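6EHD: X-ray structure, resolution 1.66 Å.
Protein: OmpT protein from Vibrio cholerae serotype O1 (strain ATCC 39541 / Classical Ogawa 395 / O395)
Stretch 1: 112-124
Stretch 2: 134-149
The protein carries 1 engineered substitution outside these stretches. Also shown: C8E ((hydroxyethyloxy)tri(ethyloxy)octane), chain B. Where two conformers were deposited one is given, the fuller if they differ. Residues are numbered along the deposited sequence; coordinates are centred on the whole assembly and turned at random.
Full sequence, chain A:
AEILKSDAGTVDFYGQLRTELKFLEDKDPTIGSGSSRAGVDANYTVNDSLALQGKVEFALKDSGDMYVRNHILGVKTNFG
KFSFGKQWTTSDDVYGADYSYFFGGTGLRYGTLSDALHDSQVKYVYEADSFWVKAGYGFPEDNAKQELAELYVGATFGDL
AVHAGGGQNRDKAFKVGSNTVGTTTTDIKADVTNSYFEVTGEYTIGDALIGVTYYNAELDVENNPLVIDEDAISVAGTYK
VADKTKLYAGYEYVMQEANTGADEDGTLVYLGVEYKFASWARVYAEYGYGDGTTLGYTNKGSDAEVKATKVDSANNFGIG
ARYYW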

# COMPACT_ATOMS: atom_id res chain seq x y z
N THR A 112 7.53 5.18 2.48
CA THR A 112 8.84 5.62 1.95
C THR A 112 10.06 4.82 2.50
O THR A 112 10.95 4.47 1.72
CB THR A 112 9.04 7.12 2.21
OG1 THR A 112 7.84 7.77 1.81
CG2 THR A 112 10.27 7.73 1.44
N LEU A 113 10.03 4.51 3.80
CA LEU A 113 11.00 3.66 4.50
C LEU A 113 10.66 2.18 4.75
O LEU A 113 11.58 1.34 4.76
CB LEU A 113 11.40 4.34 5.83
CG LEU A 113 11.79 5.82 5.84
CD1 LEU A 113 12.13 6.35 7.22
CD2 LEU A 113 12.93 6.14 4.89
N SER A 114 9.37 1.87 4.92
CA SER A 114 8.92 0.56 5.38
C SER A 114 8.63 -0.40 4.23
O SER A 114 8.63 -1.61 4.45
CB SER A 114 7.63 0.74 6.26
OG SER A 114 6.57 1.27 5.45
N ASP A 115 8.37 0.12 3.01
CA ASP A 115 7.79 -0.67 1.90
C ASP A 115 6.49 -1.43 2.35
O ASP A 115 6.22 -2.50 1.89
CB ASP A 115 8.81 -1.69 1.32
CG ASP A 115 10.05 -1.01 0.70
OD1 ASP A 115 10.02 0.21 0.40
OD2 ASP A 115 11.06 -1.72 0.55
N ALA A 116 5.75 -0.85 3.31
CA ALA A 116 4.45 -1.29 3.69
C ALA A 116 4.48 -2.60 4.49
O ALA A 116 3.43 -3.20 4.68
CB ALA A 116 3.52 -1.38 2.48
N LEU A 117 5.62 -2.97 5.08
CA LEU A 117 5.75 -4.23 5.79
C LEU A 117 6.61 -4.06 7.06
O LEU A 117 7.62 -3.36 6.98
CB LEU A 117 6.47 -5.19 4.82
CG LEU A 117 7.07 -6.53 5.27
CD1 LEU A 117 5.92 -7.43 5.66
CD2 LEU A 117 7.91 -7.19 4.19
N HIS A 118 6.23 -4.77 8.14
CA HIS A 118 7.08 -4.93 9.37
C HIS A 118 6.85 -6.34 9.87
O HIS A 118 5.68 -6.84 10.03
CB HIS A 118 6.76 -3.87 10.43
CG HIS A 118 7.75 -3.76 11.57
ND1 HIS A 118 7.91 -4.74 12.54
CD2 HIS A 118 8.57 -2.73 11.94
CE1 HIS A 118 8.85 -4.35 13.40
NE2 HIS A 118 9.21 -3.11 13.10
N ASP A 119 7.97 -7.04 10.06
CA ASP A 119 7.97 -8.48 10.39
C ASP A 119 7.55 -8.84 11.83
O ASP A 119 7.32 -10.02 12.17
CB ASP A 119 9.39 -9.09 10.18
CG ASP A 119 9.81 -9.15 8.72
OD1 ASP A 119 9.00 -8.79 7.83
OD2 ASP A 119 10.98 -9.52 8.45
N SER A 120 7.50 -7.87 12.71
CA SER A 120 7.08 -8.19 14.06
C SER A 120 6.18 -7.08 14.60
O SER A 120 6.66 -6.21 15.33
CB SER A 120 8.30 -8.43 14.98
OG SER A 120 7.79 -8.71 16.26
N GLN A 121 4.87 -7.13 14.27
CA GLN A 121 3.94 -6.12 14.72
C GLN A 121 2.86 -6.71 15.57
O GLN A 121 2.52 -7.89 15.40
CB GLN A 121 3.20 -5.47 13.51
CG GLN A 121 3.95 -4.61 12.63
CD GLN A 121 3.05 -4.06 11.46
OE1 GLN A 121 2.31 -3.09 11.63
NE2 GLN A 121 3.17 -4.68 10.29
N VAL A 122 2.29 -5.86 16.42
CA VAL A 122 0.95 -6.06 16.96
C VAL A 122 -0.01 -5.05 16.30
O VAL A 122 0.26 -3.84 16.35
CB VAL A 122 0.83 -5.75 18.46
CG1 VAL A 122 -0.42 -6.38 19.01
CG2 VAL A 122 2.06 -6.14 19.21
N LYS A 123 -1.15 -5.54 15.77
CA LYS A 123 -2.12 -4.63 15.08
C LYS A 123 -3.44 -4.82 15.78
O LYS A 123 -3.77 -5.94 16.25
CB LYS A 123 -2.19 -4.95 13.56
CG LYS A 123 -0.96 -4.49 12.77
CD LYS A 123 -0.95 -4.92 11.28
CE LYS A 123 -2.19 -4.46 10.50
NZ LYS A 123 -2.18 -5.18 9.16
N TYR A 124 -4.14 -3.71 15.92
CA TYR A 124 -5.44 -3.63 16.56
C TYR A 124 -6.55 -3.12 15.63
O TYR A 124 -6.33 -2.16 14.87
CB TYR A 124 -5.32 -2.62 17.75
CG TYR A 124 -6.59 -2.39 18.51
CD1 TYR A 124 -7.11 -3.35 19.41
CD2 TYR A 124 -7.32 -1.19 18.35
CE1 TYR A 124 -8.26 -3.14 20.13
CE2 TYR A 124 -8.49 -0.96 19.06
CZ TYR A 124 -8.96 -1.92 19.97
OH TYR A 124 -10.18 -1.70 20.62
N LYS A 134 -8.15 1.72 13.88
CA LYS A 134 -7.11 0.75 13.52
C LYS A 134 -5.78 1.30 13.97
O LYS A 134 -5.41 2.45 13.70
CB LYS A 134 -7.07 0.39 12.00
CG LYS A 134 -8.35 -0.19 11.46
CD LYS A 134 -8.30 -0.57 9.96
CE LYS A 134 -9.70 -1.07 9.51
NZ LYS A 134 -9.75 -1.61 8.11
N ALA A 135 -5.03 0.46 14.64
CA ALA A 135 -3.70 0.84 15.08
C ALA A 135 -2.64 -0.23 15.02
O ALA A 135 -2.95 -1.42 14.83
CB ALA A 135 -3.88 1.38 16.50
N GLY A 136 -1.38 0.16 15.02
CA GLY A 136 -0.29 -0.80 15.01
C GLY A 136 1.00 -0.32 15.66
O GLY A 136 1.30 0.88 15.74
N TYR A 137 1.78 -1.29 16.12
CA TYR A 137 3.14 -1.03 16.66
C TYR A 137 4.11 -2.11 16.22
O TYR A 137 3.84 -3.29 16.33
CB TYR A 137 3.03 -0.99 18.24
CG TYR A 137 4.37 -0.91 18.98
CD1 TYR A 137 5.02 0.32 19.19
CD2 TYR A 137 4.98 -2.07 19.50
CE1 TYR A 137 6.27 0.40 19.85
CE2 TYR A 137 6.23 -2.00 20.14
CZ TYR A 137 6.85 -0.79 20.34
OH TYR A 137 8.05 -0.78 20.98
N GLY A 138 5.29 -1.71 15.78
CA GLY A 138 6.31 -2.62 15.37
C GLY A 138 7.37 -2.70 16.52
O GLY A 138 7.87 -1.65 16.99
N PHE A 139 7.76 -3.91 16.87
CA PHE A 139 8.89 -4.13 17.86
C PHE A 139 10.26 -3.97 17.22
O PHE A 139 10.60 -4.76 16.30
CB PHE A 139 8.76 -5.52 18.48
CG PHE A 139 7.55 -5.67 19.33
CD1 PHE A 139 7.59 -5.35 20.70
CD2 PHE A 139 6.36 -6.10 18.79
CE1 PHE A 139 6.45 -5.51 21.49
CE2 PHE A 139 5.24 -6.25 19.56
CZ PHE A 139 5.26 -5.95 20.91
N PRO A 140 11.06 -2.93 17.61
CA PRO A 140 12.40 -2.84 17.00
C PRO A 140 13.21 -3.94 17.73
O PRO A 140 12.89 -4.27 18.88
CB PRO A 140 12.87 -1.42 17.35
CG PRO A 140 12.12 -1.05 18.57
CD PRO A 140 10.81 -1.82 18.56
N GLU A 141 14.11 -4.63 17.07
CA GLU A 141 14.62 -5.82 17.80
C GLU A 141 16.05 -5.62 18.14
O GLU A 141 16.94 -6.10 17.43
CB GLU A 141 14.25 -7.12 17.13
CG GLU A 141 12.84 -7.51 17.60
CD GLU A 141 12.21 -8.59 16.78
OE1 GLU A 141 11.09 -9.00 17.13
OE2 GLU A 141 12.85 -9.02 15.80
N ASP A 142 16.23 -4.84 19.21
CA ASP A 142 17.49 -4.19 19.54
C ASP A 142 18.10 -3.60 18.24
O ASP A 142 19.22 -3.93 17.86
CB ASP A 142 18.41 -5.19 20.28
CG ASP A 142 17.75 -5.77 21.57
OD1 ASP A 142 17.34 -5.00 22.47
OD2 ASP A 142 17.63 -7.01 21.69
N ASN A 143 17.29 -2.80 17.55
CA ASN A 143 17.64 -2.11 16.29
C ASN A 143 17.80 -2.97 15.04
O ASN A 143 18.24 -2.46 14.01
CB ASN A 143 18.88 -1.20 16.46
CG ASN A 143 18.64 -0.03 17.39
OD1 ASN A 143 17.51 0.24 17.82
ND2 ASN A 143 19.70 0.69 17.69
N ALA A 144 17.44 -4.25 15.10
CA ALA A 144 17.46 -5.14 13.90
C ALA A 144 16.23 -4.92 12.97
O ALA A 144 16.22 -5.35 11.80
CB ALA A 144 17.53 -6.60 14.33
N LYS A 145 15.19 -4.27 13.50
CA LYS A 145 13.96 -3.96 12.73
C LYS A 145 13.65 -2.49 12.96
O LYS A 145 14.07 -1.91 13.95
CB LYS A 145 12.80 -4.83 13.23
CG LYS A 145 12.92 -6.31 12.91
CD LYS A 145 11.70 -7.00 13.50
CE LYS A 145 11.55 -8.45 13.07
NZ LYS A 145 12.80 -9.22 13.18
N GLN A 146 12.90 -1.87 12.06
CA GLN A 146 12.49 -0.45 12.24
C GLN A 146 11.59 -0.18 13.42
O GLN A 146 10.86 -1.09 13.92
CB GLN A 146 11.82 0.03 10.93
CG GLN A 146 12.71 -0.01 9.70
CD GLN A 146 11.94 0.31 8.39
OE1 GLN A 146 10.70 0.37 8.40
NE2 GLN A 146 12.68 0.52 7.28
N GLU A 147 11.55 1.07 13.89
CA GLU A 147 10.49 1.52 14.78
C GLU A 147 9.22 1.89 13.96
O GLU A 147 9.37 2.52 12.89
CB GLU A 147 10.89 2.77 15.58
CG GLU A 147 12.21 2.60 16.39
CD GLU A 147 12.60 3.84 17.20
OE1 GLU A 147 11.82 4.82 17.31
OE2 GLU A 147 13.72 3.84 17.72
N LEU A 148 8.06 1.61 14.51
CA LEU A 148 6.75 1.93 13.86
C LEU A 148 5.63 2.07 14.88
O LEU A 148 5.43 1.23 15.76
CB LEU A 148 6.39 0.83 12.83
CG LEU A 148 5.10 0.95 12.02
CD1 LEU A 148 5.23 2.08 11.01
CD2 LEU A 148 4.78 -0.34 11.32
N ALA A 149 4.85 3.13 14.70
CA ALA A 149 3.67 3.33 15.47
C ALA A 149 2.65 4.11 14.57
O ALA A 149 3.01 5.18 14.01
CB ALA A 149 3.98 4.13 16.75
O9 C8E B . -8.04 -3.92 8.39
C10 C8E B . -8.36 -5.24 8.76
C11 C8E B . -9.84 -5.60 8.73
O12 C8E B . -10.66 -4.47 9.03
C13 C8E B . -12.05 -4.79 9.10
C14 C8E B . -12.90 -3.52 9.24
O15 C8E B . -12.59 -2.45 8.30
C16 C8E B . -13.55 -1.38 8.42
C17 C8E B . -13.01 -0.06 7.88
O18 C8E B . -12.16 -0.19 6.77
C19 C8E B . -11.62 0.98 6.14
C20 C8E B . -10.14 1.17 6.44
O21 C8E B . -9.48 0.00 6.04
O HOH W 1 9.22 -1.93 8.85

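Stretches 112-124 and 134-149 of the V. cholerae OmpT protein meet as two antiparallel strands, 121-124 and 134-138, whose N-to-C directions differ by 169° and whose axes approach to 4.5 Å; residues outside this strand pair extend the contact, and 801 Å² is buried in all. At the start of stretch 1, the carbonyl of Leu113 accepts a nearly straight hydrogen bond from the side-chain amide of Gln146 (NE2 of Gln146 to O of Leu113, 2.9 Å). The other end of that amide serves a water, which donates both to OE1 of Gln146 and to O of Leu117 (2.8 Å each), so one glutamine side chain ties stretch 2 to both sides of the type I' turn from Ser114 to Leu117. Inside the turn, N of Ala116 donates to OG of Ser114 (3.1 Å), whose side chain is in the p rotamer.

His118, in the short strand 117-118, has the largest area covered by the other stretch. Its NE2 donates to O of Gln146 (2.7 Å), while its ND1 accepts from N of Ser120 (3.2 Å), so one ring nitrogen acts as donor and the other as acceptor, and the imidazole is held at both. CA of Gly138 lies over one face of the ring, 3.7 Å from the ring centroid in a CH-pi contact. The absence of a side chain on Gly138 allows this close approach: an ideal CB there would fall 2.6 Å from NE2 of His118, a clash. The chain turns a corner at Asp119 and Ser120, where CB of Asp119 rests 3.7 Å from CE of Lys145. NZ of that lysine forms a salt bridge with OE2 of Glu141 (2.6 Å) within stretch 2, and the other carboxylate oxygen, OE1 of Glu141, takes a weak hydrogen bond from OG of Ser120 (3.4 Å); Glu141 is poorly ordered. The backbone of Ser120 is better anchored, its O accepting from N of Phe139 (3.0 Å).

Gln121 and Gly138 form a non-hydrogen-bonded pair, with CA of Gln121 3.3 Å from O of Tyr137 in a CA-H...O contact. Val122 and Tyr137 form a hydrogen-bonded pair: N of Val122 donates to O of Tyr137, and N of Tyr137 to O of Val122, both at 3.0 Å. Beyond this pair, CG2 of Val122 meets the edge of the Phe139 ring, 3.2 Å from CE2, a tight apolar contact. Lys123 faces Gly136 across a narrow pair, their CA atoms 4.2 Å apart; CA of Lys123 lies 3.3 Å from O of Ala135. Tyr124 and Ala135 form the next hydrogen-bonded pair, N of Tyr124 donating to O of Ala135 (2.8 Å) and N of Ala135 to O of Tyr124 (2.9 Å). Their CB atoms, 4.4 Å apart, lie on the same face as the side chains of Val122 and Tyr137. Just before Ala135, at the start of stretch 2, NZ of Lys134 donates to four ether oxygens and the terminal hydroxyl oxygen of the detergent C8E, the shortest bond being NZ to O21 (2.6 Å).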